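Local coordinates for protein ethylbenzene dehydrogenase beta-subunit (Aromatoleum aromaticum, PDB 2IVF) that serves as the iron-sulfur subunit of a three-chain dehydrogenase, a ferredoxin-like protein that carries three iron/sulfur clusters and one Fe3-S4 cluster, probably to pass electrons along them, at residues I176-Q181 with L213-I218; A193-A198 with Y264-N269. All coordinates share one frame; numbering follows the deposited sequence.

Contact 1: I176-Q181 with L213-I218. With SF4 (iron/sulfur cluster), chain U; SF4 (iron/sulfur cluster), chain S.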
# COMPACT_ATOMS: atom_id res chain seq x y z
N ILE B 176 -31.63 -6.00 5.03
CA ILE B 176 -30.57 -5.47 5.90
C ILE B 176 -30.90 -5.74 7.35
O ILE B 176 -32.05 -5.47 7.82
CB ILE B 176 -30.36 -3.96 5.67
CG1 ILE B 176 -29.89 -3.71 4.22
CG2 ILE B 176 -29.29 -3.42 6.63
CD1 ILE B 176 -29.82 -2.20 3.83
N VAL B 177 -29.92 -6.32 8.04
CA VAL B 177 -30.04 -6.68 9.45
C VAL B 177 -29.41 -5.56 10.25
O VAL B 177 -28.30 -5.13 9.96
CB VAL B 177 -29.37 -8.03 9.75
CG1 VAL B 177 -29.43 -8.34 11.29
CG2 VAL B 177 -30.04 -9.12 8.93
N LEU B 178 -30.15 -5.03 11.19
CA LEU B 178 -29.68 -3.89 11.97
C LEU B 178 -29.87 -4.09 13.47
O LEU B 178 -30.81 -4.74 13.92
CB LEU B 178 -30.44 -2.60 11.54
CG LEU B 178 -30.17 -2.13 10.09
CD1 LEU B 178 -31.16 -1.03 9.75
CD2 LEU B 178 -28.73 -1.63 9.85
N VAL B 179 -28.99 -3.47 14.24
CA VAL B 179 -29.12 -3.34 15.70
C VAL B 179 -29.67 -1.95 16.01
O VAL B 179 -29.00 -0.95 15.77
CB VAL B 179 -27.76 -3.49 16.43
CG1 VAL B 179 -27.98 -3.26 17.97
CG2 VAL B 179 -27.10 -4.84 16.16
N ASP B 180 -30.89 -1.91 16.53
CA ASP B 180 -31.53 -0.67 16.95
C ASP B 180 -30.77 -0.08 18.14
O ASP B 180 -30.82 -0.61 19.26
CB ASP B 180 -32.98 -0.98 17.31
CG ASP B 180 -33.71 0.19 17.90
OD1 ASP B 180 -33.08 1.12 18.45
OD2 ASP B 180 -34.97 0.15 17.83
N GLN B 181 -30.03 1.00 17.87
CA GLN B 181 -29.10 1.54 18.84
C GLN B 181 -29.79 2.14 20.05
O GLN B 181 -29.16 2.31 21.07
CB GLN B 181 -28.21 2.58 18.17
CG GLN B 181 -27.34 1.94 17.13
CD GLN B 181 -26.43 0.90 17.75
OE1 GLN B 181 -25.56 1.24 18.56
NE2 GLN B 181 -26.61 -0.39 17.37
N LEU B 213 -25.04 -2.20 5.97
CA LEU B 213 -25.05 -2.21 4.52
C LEU B 213 -25.13 -0.79 3.95
O LEU B 213 -25.78 -0.56 2.94
CB LEU B 213 -26.13 -3.11 3.95
CG LEU B 213 -25.61 -4.17 2.96
CD1 LEU B 213 -26.75 -5.09 2.51
CD2 LEU B 213 -24.87 -3.55 1.76
N CYS B 214 -24.39 0.15 4.58
CA CYS B 214 -24.41 1.55 4.16
C CYS B 214 -25.80 2.06 3.83
O CYS B 214 -25.96 2.74 2.83
CB CYS B 214 -23.56 1.72 2.92
SG CYS B 214 -21.80 1.63 3.21
N TYR B 215 -26.81 1.74 4.64
CA TYR B 215 -28.14 2.05 4.20
C TYR B 215 -28.37 3.53 3.90
O TYR B 215 -29.20 3.83 3.04
CB TYR B 215 -29.24 1.51 5.14
CG TYR B 215 -29.27 2.12 6.53
CD1 TYR B 215 -29.90 3.35 6.77
CD2 TYR B 215 -28.71 1.46 7.63
CE1 TYR B 215 -29.94 3.91 8.04
CE2 TYR B 215 -28.75 2.03 8.93
CZ TYR B 215 -29.37 3.25 9.12
OH TYR B 215 -29.45 3.84 10.37
N PRO B 216 -27.70 4.45 4.61
CA PRO B 216 -27.86 5.87 4.23
C PRO B 216 -27.48 6.14 2.75
O PRO B 216 -28.06 6.99 2.08
CB PRO B 216 -26.87 6.56 5.17
CG PRO B 216 -26.87 5.69 6.37
CD PRO B 216 -26.78 4.34 5.76
N ARG B 217 -26.52 5.38 2.27
CA ARG B 217 -26.07 5.53 0.87
C ARG B 217 -26.99 4.78 -0.09
O ARG B 217 -27.47 5.35 -1.08
CB ARG B 217 -24.67 4.96 0.70
CG ARG B 217 -23.61 5.85 1.30
CD ARG B 217 -22.32 5.14 1.38
NE ARG B 217 -21.73 4.71 0.08
CZ ARG B 217 -20.68 5.29 -0.53
NH1 ARG B 217 -20.06 6.32 -0.02
NH2 ARG B 217 -20.20 4.80 -1.67
N ILE B 218 -27.28 3.52 0.24
CA ILE B 218 -28.09 2.70 -0.63
C ILE B 218 -29.53 3.26 -0.78
O ILE B 218 -30.11 3.17 -1.83
CB ILE B 218 -28.00 1.19 -0.29
CG1 ILE B 218 -28.88 0.86 0.83
CG2 ILE B 218 -26.51 0.64 -0.16
CD1 ILE B 218 -30.27 0.51 0.30
FE1 SF4 U . -21.15 -2.69 5.61
FE2 SF4 U . -19.17 -1.01 6.01
FE3 SF4 U . -19.40 -2.26 3.64
FE4 SF4 U . -21.14 -0.30 4.22
S1 SF4 U . -18.88 -0.06 3.90
S2 SF4 U . -21.69 -2.36 3.42
S3 SF4 U . -21.37 -0.57 6.53
S4 SF4 U . -18.95 -3.23 5.73
FE1 SF4 S . -23.93 -12.45 11.91
FE2 SF4 S . -26.40 -11.55 12.12
FE3 SF4 S . -25.66 -13.03 9.93
FE4 SF4 S . -24.68 -10.48 10.22
S1 SF4 S . -26.89 -11.10 9.91
S2 SF4 S . -23.49 -12.39 9.69
S3 SF4 S . -24.52 -10.33 12.47
S4 SF4 S . -25.81 -13.77 12.10
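Ile176 packs its CD1 tip against Leu213, Tyr215 and Ile218. Its CG1 lies anti to the carbonyl carbon (chi1 -63°), and the extended branch ends in CD1, 3.8 Å from Leu213 CB and 4.0 Å from Tyr215 CB; the Ile176 and Tyr215 side chains meet at about a right angle. Isoleucine suits the place because its apolar branch ends in a methyl that touches both of these carbons and, more loosely, Ile218 CG1. Val177, first residue of strand 177-179, turns its side chain away from that of Ile176, and its CG2 lies 3.8 Å from S1 of the chain S cluster. Leu178 returns to the contact: its CD2 comes obliquely to the Tyr215 ring, 3.8 Å from CE2, and CD1 also touches the ring, so that leucine sets two methyls against one aromatic group. The phenol end of that ring leaves the contact, Tyr215 OH being hydrogen-bonded to Glu65 O of the alpha-subunit. In the other segment Cys214, N-cap of helix 215-218, binds FE4 of the chain U cluster through SG at 2.3 Å, while Leu213 CA lies 3.5 Å from S2 of that cluster. The contact thus joins a strand beside one cluster to a cysteine-bearing helix start at another, and the side chains that meet are buried and all apolar at the contact points.

Contact 2: A193-A198 with Y264-N269. With SF4 (iron/sulfur cluster), chain S.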
# COMPACT_ATOMS: atom_id res chain seq x y z
N ALA B 193 -23.84 -15.43 19.38
CA ALA B 193 -24.68 -16.15 18.45
C ALA B 193 -24.27 -16.04 16.98
O ALA B 193 -24.52 -16.95 16.22
CB ALA B 193 -26.13 -15.70 18.62
N CYS B 194 -23.73 -14.91 16.58
CA CYS B 194 -23.34 -14.73 15.20
C CYS B 194 -22.09 -15.57 14.95
O CYS B 194 -21.05 -15.26 15.50
CB CYS B 194 -23.05 -13.28 14.85
SG CYS B 194 -22.15 -13.15 13.28
N PRO B 195 -22.19 -16.61 14.10
CA PRO B 195 -21.07 -17.51 13.93
C PRO B 195 -19.99 -16.89 13.09
O PRO B 195 -18.93 -17.48 12.93
CB PRO B 195 -21.69 -18.67 13.19
CG PRO B 195 -22.73 -18.05 12.39
CD PRO B 195 -23.32 -16.98 13.25
N TYR B 196 -20.28 -15.72 12.51
CA TYR B 196 -19.26 -14.95 11.77
C TYR B 196 -18.54 -13.89 12.60
O TYR B 196 -17.60 -13.19 12.12
CB TYR B 196 -19.94 -14.28 10.59
CG TYR B 196 -20.53 -15.27 9.64
CD1 TYR B 196 -19.76 -15.85 8.63
CD2 TYR B 196 -21.85 -15.61 9.74
CE1 TYR B 196 -20.31 -16.83 7.76
CE2 TYR B 196 -22.43 -16.55 8.87
CZ TYR B 196 -21.66 -17.15 7.87
OH TYR B 196 -22.30 -18.07 7.05
N LYS B 197 -19.03 -13.70 13.83
CA LYS B 197 -18.60 -12.62 14.72
C LYS B 197 -18.59 -11.28 14.02
O LYS B 197 -17.60 -10.54 14.08
CB LYS B 197 -17.26 -12.96 15.39
CG LYS B 197 -17.36 -14.21 16.29
CD LYS B 197 -18.26 -13.93 17.50
CE LYS B 197 -18.63 -15.13 18.35
NZ LYS B 197 -19.54 -16.13 17.72
N ALA B 198 -19.70 -11.02 13.32
CA ALA B 198 -19.90 -9.81 12.52
C ALA B 198 -20.72 -8.74 13.28
O ALA B 198 -21.21 -7.77 12.70
CB ALA B 198 -20.57 -10.17 11.19
N TYR B 264 -23.01 -23.09 9.02
CA TYR B 264 -23.39 -22.36 10.22
C TYR B 264 -24.89 -22.07 10.34
O TYR B 264 -25.35 -21.59 11.40
CB TYR B 264 -22.60 -21.06 10.33
CG TYR B 264 -21.10 -21.18 10.47
CD1 TYR B 264 -20.46 -22.39 10.70
CD2 TYR B 264 -20.32 -20.05 10.42
CE1 TYR B 264 -19.07 -22.45 10.84
CE2 TYR B 264 -18.96 -20.11 10.55
CZ TYR B 264 -18.33 -21.31 10.77
OH TYR B 264 -16.95 -21.32 10.89
N GLY B 265 -25.65 -22.37 9.29
CA GLY B 265 -27.12 -22.43 9.39
C GLY B 265 -27.88 -21.12 9.25
O GLY B 265 -29.10 -21.10 9.43
N THR B 266 -27.18 -20.05 8.89
CA THR B 266 -27.79 -18.74 8.87
C THR B 266 -28.24 -18.25 7.50
O THR B 266 -28.95 -17.26 7.43
CB THR B 266 -26.84 -17.67 9.45
OG1 THR B 266 -25.73 -17.44 8.56
CG2 THR B 266 -26.31 -18.11 10.83
N GLY B 267 -27.89 -18.95 6.43
CA GLY B 267 -28.27 -18.49 5.09
C GLY B 267 -27.64 -17.14 4.77
O GLY B 267 -28.32 -16.14 4.51
N PRO B 268 -26.32 -17.09 4.73
CA PRO B 268 -25.63 -15.85 4.48
C PRO B 268 -25.85 -15.33 3.08
O PRO B 268 -26.07 -16.12 2.16
CB PRO B 268 -24.16 -16.24 4.62
CG PRO B 268 -24.18 -17.66 4.26
CD PRO B 268 -25.37 -18.20 4.86
N ASN B 269 -25.77 -14.01 2.92
CA ASN B 269 -26.04 -13.38 1.65
C ASN B 269 -24.89 -12.54 1.13
O ASN B 269 -25.07 -11.56 0.43
CB ASN B 269 -27.34 -12.60 1.73
CG ASN B 269 -28.51 -13.49 1.94
OD1 ASN B 269 -29.24 -13.40 2.96
ND2 ASN B 269 -28.72 -14.38 1.00
FE1 SF4 S . -23.93 -12.45 11.91
FE2 SF4 S . -26.40 -11.55 12.12
FE3 SF4 S . -25.66 -13.03 9.93
FE4 SF4 S . -24.68 -10.48 10.22
S1 SF4 S . -26.89 -11.10 9.91
S2 SF4 S . -23.49 -12.39 9.69
S3 SF4 S . -24.52 -10.33 12.47
S4 SF4 S . -25.81 -13.77 12.10
O HOH W 1 -24.54 -19.80 7.87
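Tyr196, Tyr264 and Pro195 carry this contact between two loops, with Tyr196 at its centre. The Tyr264 ring turns an edge toward one face of the Tyr196 ring, the centroids 5.5 Å apart and the planes at 59°, an edge-to-face pair in which Tyr264 CD2 sits above the Tyr196 rim. Tyr264 CD2 also meets Pro195 CB at 3.4 Å, obliquely to the Tyr264 ring; the compact proline ring slides past the tyrosine and packs beside the aromatic pair. The ring of His261, outside the two segments, stacks on that of Tyr264.

Tyr196 spans from cluster to loop. With CG anti to the carbonyl carbon (chi1 -61°), its ring passes the chain S cluster, CD2 lying 3.6 Å from S2, and carries the hydroxyl on to the 264-269 segment. There Tyr196 OH lies 3.4 Å from Pro268 CG, the two side chains crossing at about a right angle, and Thr266 OG1 lies in the ring plane at its edge. One water ties the ends together: it donates to Tyr196 OH at 2.9 Å, accepts from Thr266 N and also bonds Thr266 OG1. Tyr196 OH is further hydrogen-bonded to Leu260 O, so the buried phenol has more than one polar partner.

A type I turn runs from Cys194 to Lys197. Cys194 SG binds FE1 of the chain S cluster at 2.4 Å and accepts an almost straight bond from Ala198 N (176°), which may temper the charge on the thiolate. Lys197 NZ and N reach Cys194 O from opposite faces of its plane. The loop bearing the cluster ligand Cys194 is thus packed on the 264-269 loop by aromatic and proline surface, and the buried hydroxyl of Tyr196 is met by the water and by Leu260 O.

Contacts 1 and 2 approach the chain S iron/sulfur cluster from different parts of the fold: Val177 of contact 1 packs against its S1, whereas contact 2 supplies a ligand, Cys194, and the flanking Tyr196 and Ala198. Their centres are about 17 Å apart and their nearest atoms about 7 Å, so they do not touch directly. Their segments alternate along the chain, 193-198 falling between the two halves of contact 1. Contact 1 also reaches the chain U cluster, through Cys214, and thereby spans two neighbouring clusters. FE1 of the chain U cluster lies 9.7 Å from FE4 of the chain S cluster, a spacing consistent with electron transfer. The side chain of Leu178 is about 10 Å from the Fe3-S4 cluster.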